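Local coordinates for regulatory protein YycH-like domain-containing protein (Eubacterium rectale, PDB 5COZ), which is of unknown function but is related to YycH-like regulatory proteins and is probably a lipoprotein at the cell envelope, at residues S226-N231 and A342-Y347; S299-E304 and W321-Y326; G142-P147 and N239-L244. All coordinates share one frame; numbering follows the deposited sequence. Where two conformers were deposited one is given.

Contact 1. Residues S226-N231 and A342-Y347; sequences SRCPEN and ALYDVY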
loop_
_atom_site.group_PDB
_atom_site.type_symbol
_atom_site.label_atom_id
_atom_site.label_comp_id
_atom_site.label_asym_id
_atom_site.label_seq_id
_atom_site.Cartn_x
_atom_site.Cartn_y
_atom_site.Cartn_z
ATOM N N SER A 226 6.515 1.309 -4.654
ATOM C CA SER A 226 5.377 0.812 -5.395
ATOM C C SER A 226 4.311 0.118 -4.537
ATOM O O SER A 226 4.629 -0.737 -3.687
ATOM C CB SER A 226 5.888 -0.142 -6.469
ATOM O OG SER A 226 4.838 -0.871 -7.077
ATOM N N ARG A 227 3.052 0.491 -4.802
ATOM C CA ARG A 227 1.856 -0.091 -4.196
ATOM C C ARG A 227 1.220 -1.116 -5.136
ATOM O O ARG A 227 0.105 -1.555 -4.899
ATOM C CB ARG A 227 0.863 1.008 -3.835
ATOM C CG ARG A 227 1.393 1.875 -2.685
ATOM C CD ARG A 227 0.821 3.275 -2.738
ATOM N NE ARG A 227 -0.628 3.360 -2.555
ATOM C CZ ARG A 227 -1.480 3.863 -3.457
ATOM N NH1 ARG A 227 -1.067 4.147 -4.685
ATOM N NH2 ARG A 227 -2.758 4.053 -3.143
ATOM N N CYS A 228 1.951 -1.524 -6.181
ATOM C CA CYS A 228 1.489 -2.525 -7.105
ATOM C C CYS A 228 1.441 -3.899 -6.444
ATOM O O CYS A 228 2.332 -4.260 -5.674
ATOM C CB CYS A 228 2.408 -2.584 -8.325
ATOM S SG CYS A 228 2.245 -1.173 -9.422
ATOM N N PRO A 229 0.527 -4.739 -6.911
ATOM C CA PRO A 229 0.570 -6.167 -6.537
ATOM C C PRO A 229 1.874 -6.840 -6.992
ATOM O O PRO A 229 2.587 -6.339 -7.874
ATOM C CB PRO A 229 -0.577 -6.764 -7.372
ATOM C CG PRO A 229 -1.547 -5.619 -7.531
ATOM C CD PRO A 229 -0.630 -4.427 -7.771
ATOM N N GLU A 230 2.134 -8.033 -6.426
ATOM C CA GLU A 230 3.279 -8.843 -6.838
ATOM C C GLU A 230 3.258 -9.038 -8.361
ATOM O O GLU A 230 2.229 -9.441 -8.938
ATOM C CB GLU A 230 3.227 -10.205 -6.129
ATOM C CG GLU A 230 4.408 -11.093 -6.482
ATOM C CD GLU A 230 4.373 -12.468 -5.834
ATOM O OE1 GLU A 230 3.751 -12.605 -4.759
ATOM O OE2 GLU A 230 5.014 -13.395 -6.375
ATOM N N ASN A 231 4.405 -8.825 -9.002
ATOM C CA ASN A 231 4.561 -9.015 -10.440
ATOM C C ASN A 231 6.030 -9.320 -10.665
ATOM O O ASN A 231 6.838 -8.464 -11.043
ATOM C CB ASN A 231 4.102 -7.782 -11.234
ATOM C CG ASN A 231 4.136 -7.988 -12.737
ATOM O OD1 ASN A 231 4.700 -8.960 -13.254
ATOM N ND2 ASN A 231 3.675 -6.993 -13.483
ATOM N N ALA A 342 -10.149 -5.647 -9.878
ATOM C CA ALA A 342 -9.171 -4.585 -9.617
ATOM C C ALA A 342 -7.885 -4.898 -10.395
ATOM O O ALA A 342 -7.232 -5.914 -10.131
ATOM C CB ALA A 342 -8.898 -4.510 -8.124
ATOM N N LEU A 343 -7.541 -4.023 -11.373
ATOM C CA LEU A 343 -6.424 -4.244 -12.271
ATOM C C LEU A 343 -5.519 -3.013 -12.279
ATOM O O LEU A 343 -5.820 -2.003 -11.625
ATOM C CB LEU A 343 -6.982 -4.528 -13.664
ATOM C CG LEU A 343 -7.880 -5.782 -13.772
ATOM C CD1 LEU A 343 -8.604 -5.810 -15.103
ATOM C CD2 LEU A 343 -7.060 -7.069 -13.603
ATOM N N TYR A 344 -4.380 -3.105 -12.984
ATOM C CA TYR A 344 -3.491 -1.955 -13.019
ATOM C C TYR A 344 -2.585 -2.048 -14.236
ATOM O O TYR A 344 -2.358 -3.134 -14.790
ATOM C CB TYR A 344 -2.662 -1.856 -11.706
ATOM C CG TYR A 344 -1.637 -2.958 -11.586
ATOM C CD1 TYR A 344 -2.005 -4.248 -11.217
ATOM C CD2 TYR A 344 -0.293 -2.708 -11.819
ATOM C CE1 TYR A 344 -1.069 -5.288 -11.184
ATOM C CE2 TYR A 344 0.656 -3.722 -11.736
ATOM C CZ TYR A 344 0.264 -5.008 -11.432
ATOM O OH TYR A 344 1.232 -5.976 -11.391
ATOM N N ASP A 345 -2.041 -0.880 -14.618
ATOM C CA ASP A 345 -1.051 -0.741 -15.667
ATOM C C ASP A 345 0.097 0.092 -15.118
ATOM O O ASP A 345 -0.100 0.903 -14.208
ATOM C CB ASP A 345 -1.662 -0.117 -16.920
ATOM C CG ASP A 345 -2.413 -1.141 -17.770
ATOM O OD1 ASP A 345 -1.807 -2.193 -18.120
ATOM O OD2 ASP A 345 -3.599 -0.890 -18.104
ATOM N N VAL A 346 1.302 -0.118 -15.651
ATOM C CA VAL A 346 2.494 0.569 -15.163
ATOM C C VAL A 346 3.265 1.141 -16.328
ATOM O O VAL A 346 3.479 0.441 -17.316
ATOM C CB VAL A 346 3.414 -0.370 -14.335
ATOM C CG1 VAL A 346 4.564 0.419 -13.703
ATOM C CG2 VAL A 346 2.649 -1.100 -13.238
ATOM N N TYR A 347 3.695 2.389 -16.193
ATOM C CA TYR A 347 4.483 3.083 -17.202
ATOM C C TYR A 347 5.796 3.548 -16.634
ATOM O O TYR A 347 5.817 4.087 -15.533
ATOM C CB TYR A 347 3.707 4.323 -17.694
ATOM C CG TYR A 347 2.471 3.973 -18.477
ATOM C CD1 TYR A 347 1.278 3.643 -17.830
ATOM C CD2 TYR A 347 2.467 4.035 -19.868
ATOM C CE1 TYR A 347 0.146 3.281 -18.561
ATOM C CE2 TYR A 347 1.341 3.694 -20.602
ATOM C CZ TYR A 347 0.187 3.314 -19.947
ATOM O OH TYR A 347 -0.890 3.001 -20.728
HETATM O O HOH W 1 0.630 -8.459 -10.888
#
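C228 is the first residue of 226-231 to touch the strand 342-347, and the turn before it sets its place: S226 OG accepts from C228 N at 3.1 Å, an ST turn. The C228 sulfur meets the CD2-CE2 side of the Y344 ring and V346 CG2. SG lies 3.8 Å from Y344 CE2 and as close to the valine methyl, so it fills the angle between ring and valine; its line to the ring centroid is well off the normal, an oblique sulfur-aromatic contact. P229 comes next and takes a face of the same ring. Its CD stands 3.8 Å from the Y344 centroid and 20° off the normal, a CH-pi contact displaced toward the rim on the CE1 side, with CG close behind. Y344 CG lies between its backbone N and carbonyl carbon (chi1 70°), the crowded position. The tyrosine and proline side chains reach toward each other, tip to tip. E230 contributes its carbonyl: a water donates to E230 O and lies 2.6 Å from Y344 OH, in the plane of the ring at its edge. N231 closes the sequence with a weak hydrogen bond from ND2 to Y344 OH, 3.4 Å long and bent to 134°, the amide turned steeply against the ring. The phenol oxygen is thus tied to the loop through a water and a poor direct bond, while carbon and sulfur contacts hold the ring. N231 is also the N-cap of helix 232-235, its OD1 reaching L234 N in a weak bond. The loop links strand 223-224 to helix 232-235 and packs against strand 338-348; C228 also touches V322 of strand 314-330, the neighbour of 338-348 in the sheet.

Contact 2. Residues S299-E304 and W321-Y326; sequences SEISLE and WVVYYY
E304 OE2 receives two hydroxyl protons, from Y324 OH at 2.8 Å across the strands and from S302 OG at 2.7 Å within its own. OE2 takes the tyrosine on its syn lone pair and the serine on its anti one; carboxylate and phenol meet tip to tip, OE2 lying at the edge of the ring in its plane. R227 adds a salt bridge to the same oxygen and another to E300, whose OE2 also accepts from N50 ND2. Between the backbones, V322 N to S302 O is nearly straight (175°), and Y324 N donates to E300 O at 2.8 Å. At S299-E300, Y324 O accepts from both S299 N and E300 N, which reach it from the same face of its carbonyl plane: a classic beta bulge. The antiparallel segments run with axes 4.7 Å apart. On the face of E300, S302, V322 and Y324, the extended E300 chain lies beside the Y324 ring, CB 3.7 Å from CD1, while V322 CG1 sits over one ring face. On the other face L303 CB stands 4.0 Å from the centroid of the W321 six-membered ring in a CH-pi contact, with I301 CG2 against CE3. The chemistry thus differs by face: one is mainly apolar, the indole N-H of W321 being taken by L274 O, whereas the other buries two acids whose charge R227 would be expected to offset in part, and the paired hydroxyls probably favour an ionised E304.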
loop_
_atom_site.group_PDB
_atom_site.type_symbol
_atom_site.label_atom_id
_atom_site.label_comp_id
_atom_site.label_asym_id
_atom_site.label_seq_id
_atom_site.Cartn_x
_atom_site.Cartn_y
_atom_site.Cartn_z
ATOM N N SER A 299 -9.547 4.353 -11.481
ATOM C CA SER A 299 -9.737 4.785 -10.101
ATOM C C SER A 299 -8.566 5.574 -9.498
ATOM O O SER A 299 -8.767 6.273 -8.500
ATOM C CB SER A 299 -10.017 3.565 -9.224
ATOM O OG SER A 299 -8.834 2.798 -9.028
ATOM N N GLU A 300 -7.335 5.399 -10.020
ATOM C CA GLU A 300 -6.212 6.119 -9.439
ATOM C C GLU A 300 -5.063 6.214 -10.437
ATOM O O GLU A 300 -4.781 5.247 -11.159
ATOM C CB GLU A 300 -5.741 5.392 -8.165
ATOM C CG GLU A 300 -4.560 6.049 -7.493
ATOM C CD GLU A 300 -4.044 5.397 -6.231
ATOM O OE1 GLU A 300 -4.754 4.567 -5.620
ATOM O OE2 GLU A 300 -2.931 5.777 -5.826
ATOM N N ILE A 301 -4.382 7.377 -10.446
ATOM C CA ILE A 301 -3.148 7.557 -11.195
ATOM C C ILE A 301 -2.130 7.988 -10.145
ATOM O O ILE A 301 -2.372 8.969 -9.427
ATOM C CB ILE A 301 -3.270 8.557 -12.352
ATOM C CG1 ILE A 301 -4.379 8.136 -13.315
ATOM C CG2 ILE A 301 -1.897 8.725 -13.069
ATOM C CD1 ILE A 301 -4.714 9.293 -14.369
ATOM N N SER A 302 -1.010 7.276 -10.044
ATOM C CA SER A 302 -0.081 7.470 -8.940
ATOM C C SER A 302 1.357 7.426 -9.389
ATOM O O SER A 302 1.747 6.525 -10.129
ATOM C CB SER A 302 -0.328 6.350 -7.916
ATOM O OG SER A 302 0.554 6.412 -6.801
ATOM N N LEU A 303 2.170 8.369 -8.894
ATOM C CA LEU A 303 3.612 8.417 -9.122
ATOM C C LEU A 303 4.272 7.596 -8.026
ATOM O O LEU A 303 4.074 7.904 -6.844
ATOM C CB LEU A 303 4.115 9.874 -9.108
ATOM C CG LEU A 303 5.616 10.060 -9.144
ATOM C CD1 LEU A 303 6.213 9.469 -10.457
ATOM C CD2 LEU A 303 5.940 11.576 -9.011
ATOM N N GLU A 304 5.015 6.557 -8.406
ATOM C CA GLU A 304 5.600 5.667 -7.409
ATOM C C GLU A 304 7.012 5.300 -7.790
ATOM O O GLU A 304 7.418 5.482 -8.931
ATOM C CB GLU A 304 4.751 4.380 -7.247
ATOM C CG GLU A 304 3.285 4.712 -6.969
ATOM C CD GLU A 304 2.360 3.539 -6.733
ATOM O OE1 GLU A 304 2.825 2.384 -6.857
ATOM O OE2 GLU A 304 1.143 3.770 -6.529
ATOM N N TRP A 321 4.613 5.679 -13.398
ATOM C CA TRP A 321 3.225 6.096 -13.264
ATOM C C TRP A 321 2.370 4.840 -13.273
ATOM O O TRP A 321 2.485 4.041 -14.214
ATOM C CB TRP A 321 2.810 7.020 -14.413
ATOM C CG TRP A 321 3.305 8.424 -14.302
ATOM C CD1 TRP A 321 4.238 9.027 -15.095
ATOM C CD2 TRP A 321 2.795 9.442 -13.431
ATOM N NE1 TRP A 321 4.366 10.360 -14.750
ATOM C CE2 TRP A 321 3.472 10.645 -13.750
ATOM C CE3 TRP A 321 1.836 9.453 -12.402
ATOM C CZ2 TRP A 321 3.215 11.854 -13.087
ATOM C CZ3 TRP A 321 1.567 10.659 -11.750
ATOM C CH2 TRP A 321 2.258 11.837 -12.088
ATOM N N VAL A 322 1.577 4.631 -12.213
ATOM C CA VAL A 322 0.711 3.461 -12.108
ATOM C C VAL A 322 -0.712 3.922 -12.319
ATOM O O VAL A 322 -1.129 4.915 -11.712
ATOM C CB VAL A 322 0.846 2.743 -10.739
ATOM C CG1 VAL A 322 0.051 1.434 -10.771
ATOM C CG2 VAL A 322 2.318 2.454 -10.427
ATOM N N VAL A 323 -1.473 3.207 -13.158
ATOM C CA VAL A 323 -2.893 3.466 -13.339
ATOM C C VAL A 323 -3.644 2.272 -12.785
ATOM O O VAL A 323 -3.495 1.157 -13.267
ATOM C CB VAL A 323 -3.286 3.731 -14.818
ATOM C CG1 VAL A 323 -4.793 4.009 -14.947
ATOM C CG2 VAL A 323 -2.481 4.898 -15.375
ATOM N N TYR A 324 -4.472 2.523 -11.761
ATOM C CA TYR A 324 -5.300 1.492 -11.154
ATOM C C TYR A 324 -6.684 1.646 -11.727
ATOM O O TYR A 324 -7.187 2.782 -11.813
ATOM C CB TYR A 324 -5.331 1.657 -9.623
ATOM C CG TYR A 324 -3.959 1.581 -8.985
ATOM C CD1 TYR A 324 -3.206 2.736 -8.768
ATOM C CD2 TYR A 324 -3.467 0.377 -8.485
ATOM C CE1 TYR A 324 -1.973 2.686 -8.108
ATOM C CE2 TYR A 324 -2.232 0.316 -7.835
ATOM C CZ TYR A 324 -1.511 1.476 -7.615
ATOM O OH TYR A 324 -0.284 1.421 -6.997
ATOM N N TYR A 325 -7.292 0.516 -12.159
ATOM C CA TYR A 325 -8.618 0.595 -12.731
ATOM C C TYR A 325 -9.404 -0.651 -12.424
ATOM O O TYR A 325 -8.829 -1.675 -12.088
ATOM C CB TYR A 325 -8.528 0.840 -14.265
ATOM C CG TYR A 325 -7.974 -0.334 -15.051
ATOM C CD1 TYR A 325 -6.604 -0.497 -15.232
ATOM C CD2 TYR A 325 -8.829 -1.251 -15.667
ATOM C CE1 TYR A 325 -6.095 -1.564 -15.982
ATOM C CE2 TYR A 325 -8.333 -2.321 -16.406
ATOM C CZ TYR A 325 -6.965 -2.479 -16.551
ATOM O OH TYR A 325 -6.486 -3.538 -17.311
ATOM N N TYR A 326 -10.724 -0.575 -12.609
ATOM C CA TYR A 326 -11.603 -1.724 -12.467
ATOM C C TYR A 326 -12.136 -2.145 -13.815
ATOM O O TYR A 326 -12.392 -1.291 -14.657
ATOM C CB TYR A 326 -12.829 -1.370 -11.590
ATOM C CG TYR A 326 -12.489 -1.004 -10.179
ATOM C CD1 TYR A 326 -12.084 -1.977 -9.266
ATOM C CD2 TYR A 326 -12.639 0.306 -9.725
ATOM C CE1 TYR A 326 -11.796 -1.649 -7.946
ATOM C CE2 TYR A 326 -12.341 0.651 -8.401
ATOM C CZ TYR A 326 -11.934 -0.336 -7.514
ATOM O OH TYR A 326 -11.622 -0.024 -6.204
#

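Contact 3. Residues G142-P147 and N239-L244; sequences GTYYSP and NQENHL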
loop_
_atom_site.group_PDB
_atom_site.type_symbol
_atom_site.label_atom_id
_atom_site.label_comp_id
_atom_site.label_asym_id
_atom_site.label_seq_id
_atom_site.Cartn_x
_atom_site.Cartn_y
_atom_site.Cartn_z
ATOM N N GLY A 142 -9.545 -6.887 4.065
ATOM C CA GLY A 142 -8.348 -7.491 3.492
ATOM C C GLY A 142 -7.459 -6.376 2.987
ATOM O O GLY A 142 -7.952 -5.318 2.582
ATOM N N THR A 143 -6.148 -6.579 3.044
ATOM C CA THR A 143 -5.208 -5.537 2.696
ATOM C C THR A 143 -4.765 -5.552 1.232
ATOM O O THR A 143 -4.028 -4.637 0.867
ATOM C CB THR A 143 -3.949 -5.642 3.579
ATOM O OG1 THR A 143 -3.316 -6.898 3.316
ATOM C CG2 THR A 143 -4.267 -5.517 5.089
ATOM N N TYR A 144 -5.086 -6.600 0.443
ATOM C CA TYR A 144 -4.562 -6.708 -0.918
ATOM C C TYR A 144 -5.421 -6.001 -1.933
ATOM O O TYR A 144 -6.644 -6.149 -1.955
ATOM C CB TYR A 144 -4.435 -8.179 -1.344
ATOM C CG TYR A 144 -3.401 -8.941 -0.552
ATOM C CD1 TYR A 144 -3.716 -9.516 0.677
ATOM C CD2 TYR A 144 -2.113 -9.114 -1.041
ATOM C CE1 TYR A 144 -2.749 -10.178 1.432
ATOM C CE2 TYR A 144 -1.142 -9.787 -0.303
ATOM C CZ TYR A 144 -1.467 -10.327 0.927
ATOM O OH TYR A 144 -0.498 -11.004 1.640
ATOM N N TYR A 145 -4.747 -5.290 -2.851
ATOM C CA TYR A 145 -5.457 -4.641 -3.956
ATOM C C TYR A 145 -6.096 -5.714 -4.861
ATOM O O TYR A 145 -7.252 -5.580 -5.266
ATOM C CB TYR A 145 -4.469 -3.793 -4.766
ATOM C CG TYR A 145 -5.101 -3.164 -5.983
ATOM C CD1 TYR A 145 -5.946 -2.059 -5.860
ATOM C CD2 TYR A 145 -4.852 -3.664 -7.257
ATOM C CE1 TYR A 145 -6.560 -1.490 -6.971
ATOM C CE2 TYR A 145 -5.442 -3.088 -8.384
ATOM C CZ TYR A 145 -6.301 -2.006 -8.228
ATOM O OH TYR A 145 -6.923 -1.447 -9.306
ATOM N N SER A 146 -5.327 -6.772 -5.191
ATOM C CA SER A 146 -5.839 -7.857 -6.021
ATOM C C SER A 146 -6.628 -8.852 -5.201
ATOM O O SER A 146 -6.212 -9.203 -4.089
ATOM C CB SER A 146 -4.692 -8.611 -6.687
ATOM O OG SER A 146 -3.959 -7.782 -7.562
ATOM N N PRO A 147 -7.695 -9.426 -5.758
ATOM C CA PRO A 147 -8.300 -9.194 -7.088
ATOM C C PRO A 147 -9.486 -8.226 -7.125
ATOM O O PRO A 147 -9.947 -7.906 -8.218
ATOM C CB PRO A 147 -8.794 -10.602 -7.461
ATOM C CG PRO A 147 -9.235 -11.200 -6.123
ATOM C CD PRO A 147 -8.413 -10.507 -5.035
ATOM N N ASN A 239 7.835 -9.044 -5.235
ATOM C CA ASN A 239 7.543 -7.726 -4.667
ATOM C C ASN A 239 6.172 -7.761 -4.001
ATOM O O ASN A 239 5.374 -8.691 -4.205
ATOM C CB ASN A 239 7.595 -6.639 -5.752
ATOM C CG ASN A 239 6.575 -6.867 -6.841
ATOM O OD1 ASN A 239 6.684 -7.831 -7.626
ATOM N ND2 ASN A 239 5.518 -6.068 -6.852
ATOM N N GLN A 240 5.934 -6.793 -3.141
ATOM C CA GLN A 240 4.637 -6.701 -2.491
ATOM C C GLN A 240 4.247 -5.263 -2.354
ATOM O O GLN A 240 5.083 -4.363 -2.503
ATOM C CB GLN A 240 4.632 -7.392 -1.129
ATOM C CG GLN A 240 5.502 -6.715 -0.130
ATOM C CD GLN A 240 5.785 -7.646 1.019
ATOM O OE1 GLN A 240 6.673 -8.507 0.940
ATOM N NE2 GLN A 240 5.060 -7.462 2.120
ATOM N N GLU A 241 2.965 -5.052 -2.025
ATOM C CA GLU A 241 2.449 -3.704 -1.892
ATOM C C GLU A 241 3.105 -2.978 -0.736
ATOM O O GLU A 241 3.174 -3.485 0.401
ATOM C CB GLU A 241 0.942 -3.729 -1.689
ATOM C CG GLU A 241 0.193 -4.321 -2.882
ATOM C CD GLU A 241 -1.216 -4.771 -2.527
ATOM O OE1 GLU A 241 -2.117 -3.910 -2.467
ATOM O OE2 GLU A 241 -1.382 -5.959 -2.184
ATOM N N ASN A 242 3.637 -1.797 -1.037
ATOM C CA ASN A 242 4.305 -0.989 -0.032
ATOM C C ASN A 242 3.298 -0.259 0.855
ATOM O O ASN A 242 2.912 0.876 0.539
ATOM C CB ASN A 242 5.218 0.025 -0.703
ATOM C CG ASN A 242 5.864 0.951 0.266
ATOM O OD1 ASN A 242 6.444 0.514 1.262
ATOM N ND2 ASN A 242 5.795 2.244 -0.019
ATOM N N HIS A 243 2.892 -0.883 1.948
ATOM C CA HIS A 243 2.072 -0.190 2.930
ATOM C C HIS A 243 2.497 -0.627 4.313
ATOM O O HIS A 243 2.665 -1.817 4.590
ATOM C CB HIS A 243 0.517 -0.344 2.736
ATOM C CG HIS A 243 0.039 -1.726 2.398
ATOM N ND1 HIS A 243 -0.750 -1.956 1.278
ATOM C CD2 HIS A 243 0.200 -2.900 3.052
ATOM C CE1 HIS A 243 -1.033 -3.246 1.287
ATOM N NE2 HIS A 243 -0.502 -3.857 2.335
ATOM N N LEU A 244 2.705 0.379 5.149
ATOM C CA LEU A 244 2.945 0.213 6.588
ATOM C C LEU A 244 1.529 0.263 7.205
ATOM O O LEU A 244 0.818 1.288 7.075
ATOM C CB LEU A 244 3.845 1.362 7.093
ATOM C CG LEU A 244 3.960 1.522 8.625
ATOM C CD1 LEU A 244 4.630 0.326 9.278
ATOM C CD2 LEU A 244 4.750 2.846 8.991
HETATM O O HOH W 2 -3.999 -2.717 -0.932
HETATM O O HOH W 3 -1.330 -6.478 1.477
HETATM O O HOH W 4 -2.578 -7.248 -4.430
#
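The direct polar link is made by the E241 carboxylate and the backbone of Y145. Y145 N donates to E241 OE1 at 3.0 Å with an N-H...O angle of 146°, meeting that oxygen on its syn side but 28° out of the carboxylate plane; a second bond, to OE2, is weak. E241 CG lies anti to its carbonyl carbon (chi1 -63°), and the chain extends beyond CG to carry the acid across to 142-147.

Waters broaden this link. One water donates to E241 OE2 at 2.9 Å and accepts from S146 N, so two successive amides are tied to one carboxylate. Another lies 2.7 Å from E241 OE1 and within bonding distance of T143 O. A third joins T143 OG1 to H243 NE2, 2.9 Å from that nitrogen and in the plane of the imidazole.

Van der Waals contacts complete the account. E241 OE2 approaches Y144 CD2 at 3.4 Å, the carboxylate turned obliquely against the ring; OE1 also packs on Y145 CB, and H243 CE1 touches T143 O. For E241, an alanine here would probably leave Y145 N without its carboxylate acceptor and the two waters without one of their partners, weakening the hold between the loops.

The contact joins the loop between helices 130-137 and 165-178 to the one leading from helix 232-235 into strand 244-249. F215 of strand 211-220 meets the H243 ring and touches T143, while the Y145 hydroxyl bonds to L343 O on strand 338-348.

Contact 2 is a buried strand pairing within the mixed sheet, and contact 1 lays a loop on the adjoining strand 338-348, buried as well; their centres are 8 Å apart. R227 of 226-231 joins the two, carrying the loop's charge to the acids of contact 2. Contact 3, only partly buried, joins two loops and relies on one carboxylate and waters, where contact 1 packs sulfur and proline on an aromatic ring and contact 2 combines backbone bonds with buried acids. Y145 carries contact 3 to the sheet, touching both strand 338-348 of contact 1 and, edge-to-face, the Y324 ring of contact 2.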